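Local coordinates for protein putative peptidase (Chlamydophila abortus, PDB 3CE2) that is probably a zinc-dependent oligopeptidase of the M3B family that cleaves small peptides, at residues 94-99 with 367-371; 88-92 with 375-379; 333-337 with 397-401; 83-87 with 110-114. All coordinates share one frame; numbering follows the deposited sequence.

Contact 1 of 4, residues 94-99 with 367-371; sequences HDQDIT and NLNKR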
loop_
_atom_site.group_PDB
_atom_site.type_symbol
_atom_site.label_atom_id
_atom_site.label_comp_id
_atom_site.label_asym_id
_atom_site.label_seq_id
_atom_site.Cartn_x
_atom_site.Cartn_y
_atom_site.Cartn_z
ATOM N N HIS A 94 -7.787 -20.746 -8.468
ATOM C CA HIS A 94 -6.954 -20.360 -9.582
ATOM C C HIS A 94 -5.490 -20.177 -9.213
ATOM O O HIS A 94 -4.612 -20.531 -9.975
ATOM C CB HIS A 94 -7.517 -19.076 -10.192
ATOM C CG HIS A 94 -6.638 -18.449 -11.229
ATOM N ND1 HIS A 94 -6.381 -19.041 -12.449
ATOM C CD2 HIS A 94 -5.983 -17.262 -11.243
ATOM C CE1 HIS A 94 -5.604 -18.246 -13.164
ATOM N NE2 HIS A 94 -5.347 -17.159 -12.457
ATOM N N ASP A 95 -5.210 -19.617 -8.046
ATOM C CA ASP A 95 -3.836 -19.300 -7.708
ATOM C C ASP A 95 -3.034 -20.527 -7.303
ATOM O O ASP A 95 -1.792 -20.489 -7.250
ATOM C CB ASP A 95 -3.791 -18.235 -6.621
ATOM C CG ASP A 95 -4.086 -16.847 -7.156
ATOM O OD1 ASP A 95 -4.146 -16.688 -8.395
ATOM O OD2 ASP A 95 -4.261 -15.917 -6.339
ATOM N N GLN A 96 -3.735 -21.619 -7.015
ATOM C CA GLN A 96 -3.061 -22.881 -6.704
ATOM C C GLN A 96 -2.304 -23.432 -7.913
ATOM O O GLN A 96 -1.265 -24.083 -7.756
ATOM C CB GLN A 96 -4.069 -23.908 -6.207
ATOM C CG GLN A 96 -4.450 -23.688 -4.774
ATOM C CD GLN A 96 -5.765 -24.332 -4.393
ATOM O OE1 GLN A 96 -6.214 -24.192 -3.266
ATOM N NE2 GLN A 96 -6.394 -25.019 -5.330
ATOM N N ASP A 97 -2.844 -23.142 -9.104
ATOM C CA ASP A 97 -2.312 -23.595 -10.395
ATOM C C ASP A 97 -2.875 -22.715 -11.518
ATOM O O ASP A 97 -3.998 -22.894 -11.958
ATOM C CB ASP A 97 -2.657 -25.072 -10.623
ATOM C CG ASP A 97 -2.219 -25.583 -11.994
ATOM O OD1 ASP A 97 -1.554 -24.841 -12.773
ATOM O OD2 ASP A 97 -2.563 -26.751 -12.295
ATOM N N ILE A 98 -2.095 -21.756 -11.985
ATOM C CA ILE A 98 -2.673 -20.675 -12.781
ATOM C C ILE A 98 -3.011 -21.066 -14.221
ATOM O O ILE A 98 -3.680 -20.323 -14.946
ATOM C CB ILE A 98 -1.810 -19.413 -12.717
ATOM C CG1 ILE A 98 -0.448 -19.650 -13.383
ATOM C CG2 ILE A 98 -1.636 -18.975 -11.239
ATOM C CD1 ILE A 98 0.483 -18.396 -13.360
ATOM N N THR A 99 -2.571 -22.252 -14.624
ATOM C CA THR A 99 -2.842 -22.723 -15.976
ATOM C C THR A 99 -4.050 -23.650 -16.046
ATOM O O THR A 99 -4.593 -23.876 -17.116
ATOM C CB THR A 99 -1.669 -23.484 -16.558
ATOM O OG1 THR A 99 -1.620 -24.774 -15.945
ATOM C CG2 THR A 99 -0.362 -22.724 -16.342
ATOM N N ASN A 367 4.463 -24.762 -5.938
ATOM C CA ASN A 367 4.220 -25.904 -6.800
ATOM C C ASN A 367 4.093 -25.437 -8.236
ATOM O O ASN A 367 3.994 -24.234 -8.503
ATOM C CB ASN A 367 3.013 -26.737 -6.352
ATOM C CG ASN A 367 1.704 -25.949 -6.355
ATOM O OD1 ASN A 367 1.153 -25.650 -5.289
ATOM N ND2 ASN A 367 1.199 -25.620 -7.540
ATOM N N LEU A 368 4.100 -26.378 -9.162
ATOM C CA LEU A 368 4.112 -26.020 -10.559
ATOM C C LEU A 368 2.957 -25.065 -10.831
ATOM O O LEU A 368 1.811 -25.393 -10.556
ATOM C CB LEU A 368 3.985 -27.267 -11.432
ATOM C CG LEU A 368 4.105 -26.969 -12.930
ATOM C CD1 LEU A 368 5.570 -26.786 -13.354
ATOM C CD2 LEU A 368 3.423 -28.065 -13.706
ATOM N N ASN A 369 3.272 -23.873 -11.330
ATOM C CA ASN A 369 2.253 -22.914 -11.754
ATOM C C ASN A 369 1.390 -22.251 -10.672
ATOM O O ASN A 369 0.345 -21.652 -10.983
ATOM C CB ASN A 369 1.388 -23.532 -12.842
ATOM C CG ASN A 369 2.169 -23.775 -14.125
ATOM O OD1 ASN A 369 2.015 -24.810 -14.753
ATOM N ND2 ASN A 369 3.027 -22.822 -14.502
ATOM N N LYS A 370 1.829 -22.359 -9.414
ATOM C CA LYS A 370 1.223 -21.628 -8.320
ATOM C C LYS A 370 1.545 -20.146 -8.486
ATOM O O LYS A 370 2.657 -19.817 -8.873
ATOM C CB LYS A 370 1.777 -22.131 -6.990
ATOM C CG LYS A 370 1.069 -21.516 -5.764
ATOM C CD LYS A 370 1.718 -22.009 -4.484
ATOM C CE LYS A 370 1.154 -21.348 -3.252
ATOM N NZ LYS A 370 1.633 -22.077 -2.034
ATOM N N ARG A 371 0.585 -19.256 -8.223
ATOM C CA ARG A 371 0.842 -17.805 -8.276
ATOM C C ARG A 371 2.135 -17.470 -7.523
ATOM O O ARG A 371 2.424 -18.066 -6.478
ATOM C CB ARG A 371 -0.331 -17.026 -7.677
ATOM C CG ARG A 371 -0.170 -15.499 -7.679
ATOM C CD ARG A 371 -0.279 -14.981 -9.094
ATOM N NE ARG A 371 -1.608 -15.242 -9.667
ATOM C CZ ARG A 371 -1.890 -15.249 -10.975
ATOM N NH1 ARG A 371 -0.932 -15.022 -11.869
ATOM N NH2 ARG A 371 -3.128 -15.496 -11.394
#
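Three bonds to backbone acceptors tie Asp95, Gln96 and Ile98 to residues 367-371, and this is the tight part. Arg371 N donates to Asp95 O at 2.8 Å, and Ile98 N reaches Asn369 O at 2.6 Å. At the start of the type II turn 367-370, Asn367 ND2 meets Gln96 O at 2.9 Å, almost straight (177° at the hydrogen) and in the plane of its own amide. The same nitrogen bonds Leu368 O, so both grips fix the amide. Beside this, Arg371 NE forms a salt bridge with Asp95 OD1 at 3.2 Å, coming from above the carboxylate plane, with the planes perpendicular. Bends at chi2 and chi3 (71° and 63°) fold the guanidinium back over the helix end, where Ile98 CG2 sits over the centre of one face. The looser, more exposed side is Thr99 against Asn369, where Thr99 CG2 lies 3.5 Å from Asn369 CG and the side chains cross at about a right angle. Asp95 OD2 turns elsewhere, to Tyr375 OH. The contact joins the C-terminal end of helix 66-96 to the loop between strands 362-363 and 375-377; His94 packs on helix 101-120, and Asp95 and Lys370 touch Leu387 of strand 385-387.

Contact 2 of 4, residues 88-92 with 375-379; sequences VYAHL and YSSGC
Val88 and His91 of the helix face Tyr375, Ser377 and Gly378 of residues 375-379, and the first shell is almost all van der Waals contact. The two methyls of Val88 divide the work: CG1 lies 3.9 Å from Gly378 CA, while CG2 rests 3.6 Å from Gly378 O and also touches Cys379 CB at 3.9 Å. Three residues on, His91 and Tyr375 approach from opposite directions, with His91 CE1 3.6 Å from Tyr375 OH. Their planes are inclined at 34° with centroids 5.6 Å apart, a slanted meeting. Leu92 also reaches the tyrosine, its CD2 methyl coming to the edge of the ring near the plane, 3.8 Å from Tyr375 OH. Ser377 presents its hydroxyl to the same helix face, but at 4.5 Å from His91 ND1 it is no more than a neighbour.

The second shell sets these groups in place. Tyr375 CG lies between its backbone N and carbonyl carbon (chi1 67°), a setting that carries the ring to the helix. There Tyr375 OH is hydrogen-bonded to Asp95 OD2, one turn beyond His91. The strand is held along its edge by backbone bonds of Tyr375 with Leu387 and Ser377 with Tyr385. On the opposite strand face Ser376 OG bonds Glu403 of the HExxH helix, and the side chain of Tyr375 lies about 8 Å from the zinc ion. Apolar methyls thus fit the helix to the strand, while hydrogen bonds on both strand faces join helix 66-96 to the zinc-binding helix.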
loop_
_atom_site.group_PDB
_atom_site.type_symbol
_atom_site.label_atom_id
_atom_site.label_comp_id
_atom_site.label_asym_id
_atom_site.label_seq_id
_atom_site.Cartn_x
_atom_site.Cartn_y
_atom_site.Cartn_z
ATOM N N VAL A 88 -13.613 -14.963 -3.999
ATOM C CA VAL A 88 -12.488 -15.346 -3.224
ATOM C C VAL A 88 -12.227 -16.813 -3.463
ATOM O O VAL A 88 -11.085 -17.219 -3.685
ATOM C CB VAL A 88 -12.753 -15.029 -1.733
ATOM C CG1 VAL A 88 -11.816 -15.806 -0.829
ATOM C CG2 VAL A 88 -12.612 -13.507 -1.504
ATOM N N TYR A 89 -13.285 -17.609 -3.452
ATOM C CA TYR A 89 -13.131 -19.050 -3.647
ATOM C C TYR A 89 -12.514 -19.383 -5.008
ATOM O O TYR A 89 -11.602 -20.192 -5.093
ATOM C CB TYR A 89 -14.470 -19.766 -3.531
ATOM C CG TYR A 89 -14.336 -21.242 -3.747
ATOM C CD1 TYR A 89 -14.099 -22.083 -2.677
ATOM C CD2 TYR A 89 -14.418 -21.797 -5.022
ATOM C CE1 TYR A 89 -13.957 -23.424 -2.847
ATOM C CE2 TYR A 89 -14.266 -23.156 -5.213
ATOM C CZ TYR A 89 -14.038 -23.963 -4.112
ATOM O OH TYR A 89 -13.900 -25.326 -4.234
ATOM N N ALA A 90 -13.032 -18.772 -6.072
ATOM C CA ALA A 90 -12.512 -18.993 -7.425
ATOM C C ALA A 90 -11.052 -18.511 -7.579
ATOM O O ALA A 90 -10.188 -19.226 -8.109
ATOM C CB ALA A 90 -13.405 -18.319 -8.438
ATOM N N HIS A 91 -10.789 -17.303 -7.099
ATOM C CA HIS A 91 -9.458 -16.688 -7.188
ATOM C C HIS A 91 -8.401 -17.487 -6.408
ATOM O O HIS A 91 -7.280 -17.684 -6.874
ATOM C CB HIS A 91 -9.537 -15.226 -6.723
ATOM C CG HIS A 91 -8.219 -14.625 -6.367
ATOM N ND1 HIS A 91 -7.774 -14.524 -5.060
ATOM C CD2 HIS A 91 -7.249 -14.082 -7.144
ATOM C CE1 HIS A 91 -6.579 -13.960 -5.051
ATOM N NE2 HIS A 91 -6.240 -13.677 -6.300
ATOM N N LEU A 92 -8.759 -17.953 -5.220
ATOM C CA LEU A 92 -7.830 -18.738 -4.430
ATOM C C LEU A 92 -7.547 -20.049 -5.159
ATOM O O LEU A 92 -6.410 -20.515 -5.168
ATOM C CB LEU A 92 -8.402 -19.035 -3.039
ATOM C CG LEU A 92 -8.615 -17.946 -1.991
ATOM C CD1 LEU A 92 -9.158 -18.594 -0.703
ATOM C CD2 LEU A 92 -7.337 -17.172 -1.711
ATOM N N TYR A 375 0.600 -13.029 -0.463
ATOM C CA TYR A 375 -0.511 -12.139 -0.124
ATOM C C TYR A 375 -1.417 -12.703 0.959
ATOM O O TYR A 375 -1.291 -13.861 1.345
ATOM C CB TYR A 375 -1.358 -11.803 -1.366
ATOM C CG TYR A 375 -2.107 -12.978 -1.953
ATOM C CD1 TYR A 375 -3.138 -13.616 -1.238
ATOM C CD2 TYR A 375 -1.807 -13.445 -3.236
ATOM C CE1 TYR A 375 -3.843 -14.689 -1.792
ATOM C CE2 TYR A 375 -2.504 -14.520 -3.803
ATOM C CZ TYR A 375 -3.519 -15.137 -3.081
ATOM O OH TYR A 375 -4.189 -16.207 -3.642
ATOM N N SER A 376 -2.330 -11.851 1.434
ATOM C CA SER A 376 -3.431 -12.230 2.308
ATOM C C SER A 376 -4.717 -11.900 1.611
ATOM O O SER A 376 -4.836 -10.872 0.955
ATOM C CB SER A 376 -3.398 -11.416 3.586
ATOM O OG SER A 376 -2.060 -11.148 3.924
ATOM N N SER A 377 -5.704 -12.757 1.774
ATOM C CA SER A 377 -6.977 -12.522 1.142
ATOM C C SER A 377 -8.016 -13.217 1.997
ATOM O O SER A 377 -7.705 -13.702 3.074
ATOM C CB SER A 377 -6.963 -13.060 -0.306
ATOM O OG SER A 377 -8.218 -12.894 -0.940
ATOM N N GLY A 378 -9.244 -13.278 1.509
ATOM C CA GLY A 378 -10.335 -13.867 2.259
ATOM C C GLY A 378 -11.461 -12.887 2.107
ATOM O O GLY A 378 -11.324 -11.888 1.406
ATOM N N CYS A 379 -12.591 -13.159 2.729
ATOM C CA CYS A 379 -13.659 -12.169 2.718
ATOM C C CYS A 379 -14.340 -12.253 4.047
ATOM O O CYS A 379 -13.884 -12.988 4.939
ATOM C CB CYS A 379 -14.670 -12.447 1.605
ATOM S SG CYS A 379 -15.344 -14.117 1.734
#

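Contact 3 of 4, residues 333-337 with 397-401; sequences AVDLI and VSVIA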
loop_
_atom_site.group_PDB
_atom_site.type_symbol
_atom_site.label_atom_id
_atom_site.label_comp_id
_atom_site.label_asym_id
_atom_site.label_seq_id
_atom_site.Cartn_x
_atom_site.Cartn_y
_atom_site.Cartn_z
ATOM N N ALA A 333 10.214 -21.170 11.219
ATOM C CA ALA A 333 9.774 -19.807 10.934
ATOM C C ALA A 333 8.699 -19.435 11.941
ATOM O O ALA A 333 8.773 -18.395 12.596
ATOM C CB ALA A 333 9.252 -19.685 9.510
ATOM N N VAL A 334 7.714 -20.312 12.076
ATOM C CA VAL A 334 6.659 -20.130 13.052
ATOM C C VAL A 334 7.172 -19.923 14.486
ATOM O O VAL A 334 6.759 -18.994 15.169
ATOM C CB VAL A 334 5.669 -21.289 13.013
ATOM C CG1 VAL A 334 4.589 -21.064 14.053
ATOM C CG2 VAL A 334 5.059 -21.409 11.613
ATOM N N ASP A 335 8.083 -20.769 14.946
ATOM C CA ASP A 335 8.613 -20.608 16.296
ATOM C C ASP A 335 9.228 -19.230 16.450
ATOM O O ASP A 335 9.142 -18.604 17.513
ATOM C CB ASP A 335 9.662 -21.677 16.604
ATOM C CG ASP A 335 9.078 -23.071 16.618
ATOM O OD1 ASP A 335 7.836 -23.177 16.753
ATOM O OD2 ASP A 335 9.855 -24.054 16.488
ATOM N N LEU A 336 9.855 -18.765 15.375
ATOM C CA LEU A 336 10.494 -17.461 15.363
ATOM C C LEU A 336 9.444 -16.345 15.464
ATOM O O LEU A 336 9.532 -15.472 16.334
ATOM C CB LEU A 336 11.345 -17.309 14.102
ATOM C CG LEU A 336 12.430 -16.236 14.155
ATOM C CD1 LEU A 336 13.249 -16.376 15.441
ATOM C CD2 LEU A 336 13.314 -16.318 12.923
ATOM N N ILE A 337 8.449 -16.389 14.585
ATOM C CA ILE A 337 7.367 -15.421 14.626
ATOM C C ILE A 337 6.793 -15.394 16.037
ATOM O O ILE A 337 6.691 -14.335 16.666
ATOM C CB ILE A 337 6.228 -15.801 13.654
ATOM C CG1 ILE A 337 6.687 -15.652 12.206
ATOM C CG2 ILE A 337 4.995 -14.943 13.905
ATOM C CD1 ILE A 337 7.331 -14.338 11.953
ATOM N N VAL A 397 10.750 -15.537 6.226
ATOM C CA VAL A 397 10.196 -15.390 7.564
ATOM C C VAL A 397 9.472 -14.052 7.709
ATOM O O VAL A 397 8.347 -14.000 8.203
ATOM C CB VAL A 397 11.283 -15.524 8.635
ATOM C CG1 VAL A 397 10.671 -15.464 10.014
ATOM C CG2 VAL A 397 12.027 -16.832 8.452
ATOM N N SER A 398 10.093 -12.976 7.240
ATOM C CA SER A 398 9.483 -11.664 7.387
ATOM C C SER A 398 8.228 -11.495 6.500
ATOM O O SER A 398 7.328 -10.703 6.809
ATOM C CB SER A 398 10.500 -10.563 7.100
ATOM O OG SER A 398 10.414 -10.220 5.741
ATOM N N VAL A 399 8.170 -12.243 5.408
ATOM C CA VAL A 399 6.992 -12.235 4.554
ATOM C C VAL A 399 5.810 -12.874 5.310
ATOM O O VAL A 399 4.671 -12.401 5.236
ATOM C CB VAL A 399 7.281 -12.928 3.188
ATOM C CG1 VAL A 399 6.005 -13.241 2.450
ATOM C CG2 VAL A 399 8.158 -12.034 2.334
ATOM N N ILE A 400 6.088 -13.932 6.067
ATOM C CA ILE A 400 5.087 -14.463 6.983
ATOM C C ILE A 400 4.670 -13.395 7.998
ATOM O O ILE A 400 3.476 -13.224 8.253
ATOM C CB ILE A 400 5.621 -15.644 7.770
ATOM C CG1 ILE A 400 5.893 -16.817 6.860
ATOM C CG2 ILE A 400 4.641 -16.063 8.848
ATOM C CD1 ILE A 400 6.516 -17.963 7.610
ATOM N N ALA A 401 5.646 -12.682 8.575
ATOM C CA ALA A 401 5.332 -11.619 9.534
ATOM C C ALA A 401 4.496 -10.525 8.876
ATOM O O ALA A 401 3.544 -10.023 9.472
ATOM C CB ALA A 401 6.592 -11.032 10.164
#
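Ile337 and Ile400 slant across one another, CG1 of Ile337 lying 4.0 Å from CG2 of Ile400, and around this pair the other branches fit. In Ile337 the CG1 branch stands beside the backbone N and a further bend at chi2 (-49°) carries CD1 in among Val397 and Ala401. There CD1 touches Ala401 CB at 3.8 Å and Val397 CG1 at 4.0 Å. Ile400 is extended at chi2 (176°), which sends CD1 back along the helix to Ala333 CB, 3.7 Å away. Val397 splits its methyls: CG2 turns to Ala333 CB at 4.1 Å, whereas CG1 also meets CD2 of Leu336 at 4.0 Å, those two side chains being nearly at right angles. The helix axes come to 9.9 Å of each other, crossing at -54°, with the small Ala333 opposite Val397 at one end and Ile337 opposite Ala401 at the other. Leu352 and Leu356 of helix 345-357 extend the same apolar cluster. Ala401 precedes the zinc ligand His402, so this packing backs the HExxH helix on a side removed from the metal. Its chemistry is wholly aliphatic: shape and burial, with nothing polar between the side chains, hold helix 330-340 to it.

Contact 4 of 4, residues 83-87 with 110-114; sequences LNKLY and ITHLH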
loop_
_atom_site.group_PDB
_atom_site.type_symbol
_atom_site.label_atom_id
_atom_site.label_comp_id
_atom_site.label_asym_id
_atom_site.label_seq_id
_atom_site.Cartn_x
_atom_site.Cartn_y
_atom_site.Cartn_z
ATOM N N LEU A 83 -21.311 -12.570 -3.918
ATOM C CA LEU A 83 -20.332 -12.370 -4.981
ATOM C C LEU A 83 -18.893 -12.456 -4.490
ATOM O O LEU A 83 -18.071 -13.132 -5.117
ATOM C CB LEU A 83 -20.549 -11.033 -5.680
ATOM C CG LEU A 83 -21.895 -10.975 -6.395
ATOM C CD1 LEU A 83 -21.989 -9.823 -7.346
ATOM C CD2 LEU A 83 -22.152 -12.269 -7.129
ATOM N N ASN A 84 -18.585 -11.782 -3.380
ATOM C CA ASN A 84 -17.223 -11.784 -2.830
ATOM C C ASN A 84 -16.810 -13.168 -2.352
ATOM O O ASN A 84 -15.679 -13.587 -2.562
ATOM C CB ASN A 84 -17.090 -10.791 -1.674
ATOM C CG ASN A 84 -17.155 -9.347 -2.132
ATOM O OD1 ASN A 84 -17.344 -9.070 -3.319
ATOM N ND2 ASN A 84 -17.016 -8.413 -1.186
ATOM N N LYS A 85 -17.719 -13.866 -1.688
ATOM C CA LYS A 85 -17.467 -15.224 -1.253
ATOM C C LYS A 85 -17.108 -16.077 -2.481
ATOM O O LYS A 85 -16.145 -16.830 -2.469
ATOM C CB LYS A 85 -18.722 -15.750 -0.554
ATOM C CG LYS A 85 -18.648 -17.114 0.091
ATOM C CD LYS A 85 -19.953 -17.338 0.866
ATOM C CE LYS A 85 -20.210 -18.813 1.189
ATOM N NZ LYS A 85 -19.352 -19.336 2.307
ATOM N N LEU A 86 -17.879 -15.945 -3.556
ATOM C CA LEU A 86 -17.654 -16.749 -4.739
ATOM C C LEU A 86 -16.370 -16.303 -5.402
ATOM O O LEU A 86 -15.630 -17.112 -5.964
ATOM C CB LEU A 86 -18.784 -16.568 -5.734
ATOM C CG LEU A 86 -20.142 -17.167 -5.396
ATOM C CD1 LEU A 86 -21.198 -16.490 -6.291
ATOM C CD2 LEU A 86 -20.121 -18.685 -5.556
ATOM N N TYR A 87 -16.099 -15.009 -5.354
ATOM C CA TYR A 87 -14.890 -14.538 -5.975
ATOM C C TYR A 87 -13.655 -15.119 -5.304
ATOM O O TYR A 87 -12.772 -15.685 -5.940
ATOM C CB TYR A 87 -14.817 -13.037 -5.908
ATOM C CG TYR A 87 -13.640 -12.527 -6.672
ATOM C CD1 TYR A 87 -13.759 -12.209 -8.035
ATOM C CD2 TYR A 87 -12.391 -12.392 -6.057
ATOM C CE1 TYR A 87 -12.674 -11.736 -8.756
ATOM C CE2 TYR A 87 -11.293 -11.924 -6.768
ATOM C CZ TYR A 87 -11.448 -11.600 -8.119
ATOM O OH TYR A 87 -10.377 -11.146 -8.826
ATOM N N ILE A 110 -17.351 -15.502 -12.281
ATOM C CA ILE A 110 -17.624 -14.645 -11.150
ATOM C C ILE A 110 -17.172 -13.220 -11.500
ATOM O O ILE A 110 -17.888 -12.249 -11.231
ATOM C CB ILE A 110 -17.001 -15.195 -9.845
ATOM C CG1 ILE A 110 -17.507 -14.404 -8.642
ATOM C CG2 ILE A 110 -15.495 -15.210 -9.923
ATOM C CD1 ILE A 110 -18.991 -14.069 -8.749
ATOM N N THR A 111 -16.021 -13.101 -12.152
ATOM C CA THR A 111 -15.532 -11.794 -12.526
ATOM C C THR A 111 -16.573 -11.096 -13.408
ATOM O O THR A 111 -16.878 -9.910 -13.229
ATOM C CB THR A 111 -14.150 -11.881 -13.244
ATOM O OG1 THR A 111 -13.194 -12.437 -12.336
ATOM C CG2 THR A 111 -13.654 -10.468 -13.707
ATOM N N HIS A 112 -17.119 -11.837 -14.365
ATOM C CA HIS A 112 -18.102 -11.269 -15.273
ATOM C C HIS A 112 -19.310 -10.832 -14.444
ATOM O O HIS A 112 -19.830 -9.738 -14.632
ATOM C CB HIS A 112 -18.505 -12.303 -16.325
ATOM C CG HIS A 112 -19.677 -11.895 -17.161
ATOM N ND1 HIS A 112 -19.638 -10.816 -18.026
ATOM C CD2 HIS A 112 -20.919 -12.430 -17.278
ATOM C CE1 HIS A 112 -20.808 -10.700 -18.631
ATOM N NE2 HIS A 112 -21.602 -11.668 -18.199
ATOM N N LEU A 113 -19.725 -11.690 -13.515
ATOM C CA LEU A 113 -20.822 -11.376 -12.588
ATOM C C LEU A 113 -20.626 -10.076 -11.803
ATOM O O LEU A 113 -21.567 -9.302 -11.628
ATOM C CB LEU A 113 -21.062 -12.530 -11.623
ATOM C CG LEU A 113 -22.219 -13.382 -12.107
ATOM C CD1 LEU A 113 -22.828 -14.264 -10.993
ATOM C CD2 LEU A 113 -23.239 -12.416 -12.666
ATOM N N HIS A 114 -19.402 -9.843 -11.338
ATOM C CA HIS A 114 -19.088 -8.630 -10.615
ATOM C C HIS A 114 -19.240 -7.428 -11.503
ATOM O O HIS A 114 -19.665 -6.377 -11.045
ATOM C CB HIS A 114 -17.672 -8.665 -10.058
ATOM C CG HIS A 114 -17.575 -9.316 -8.713
ATOM N ND1 HIS A 114 -17.581 -10.685 -8.546
ATOM C CD2 HIS A 114 -17.461 -8.787 -7.471
ATOM C CE1 HIS A 114 -17.469 -10.975 -7.261
ATOM N NE2 HIS A 114 -17.398 -9.840 -6.588
#
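The His114 ring meets Tyr87 edge-to-face: the edge of the tyrosine points at the imidazole face, with planes 74° apart and centroids separated by 5.4 Å. At the imidazole edge, near its plane, lie Leu83 O and Asn84 OD1. Asn84 OD1 takes a weak hydrogen bond from His114 NE2 at 3.4 Å, and the amide and ring are nearly coplanar although the two side chains cross at about a right angle. His114 CG is anti to the carbonyl carbon, beside the backbone N (chi1 -87°), which puts ND1 within reach of Ile110 O of its own helix, to which it donates at 3.1 Å. The firmer ND1 bond, with the weak one at NE2, limits the rotation of the ring; CE1 of His114 lies 3.1 Å from Leu83 O.

Next to this polar patch the packing turns aliphatic. Ile110 pushes CG1 to 3.8 Å from Leu86 CB, while its CG2 meets Tyr87 CD1 at 3.9 Å. Ile110 CD1 touches Leu83 CD2 at 4.0 Å. Thr111 OG1 sits near Tyr87 CE1, but its hydroxyl is bonded to Leu107 O. Phe43 and Leu40 continue the apolar side beyond Leu83, Leu86 and Leu113. Helices 66-96 and 101-120, axes 9.8 Å apart and 153° between their directions, follow one another in the chain with a short connection: this is an antiparallel helical hairpin in the N-terminal part of the largely helical chain.

In the fold
Contacts 1, 2 and 4 all draw on helix 66-96, taken at its C-terminal end, near its last turns and further back, whereas contact 3 stands apart on the zinc-binding helix. Contact 3 is the most buried and purely aliphatic; the other three are partly buried, and contact 1, at the end of the helix, includes exposed residues and relies on charge and backbone bonds. Contact 4 mixes rings and aliphatic groups between neighbouring helices, and contact 2 is mainly van der Waals. Contacts 1 and 2 meet through Asp95 and Tyr375, while contacts 2 and 4 touch by packing, as between Ala90 and Ile110. Contacts 3 and 4 lie furthest apart, centres about 32 Å from each other.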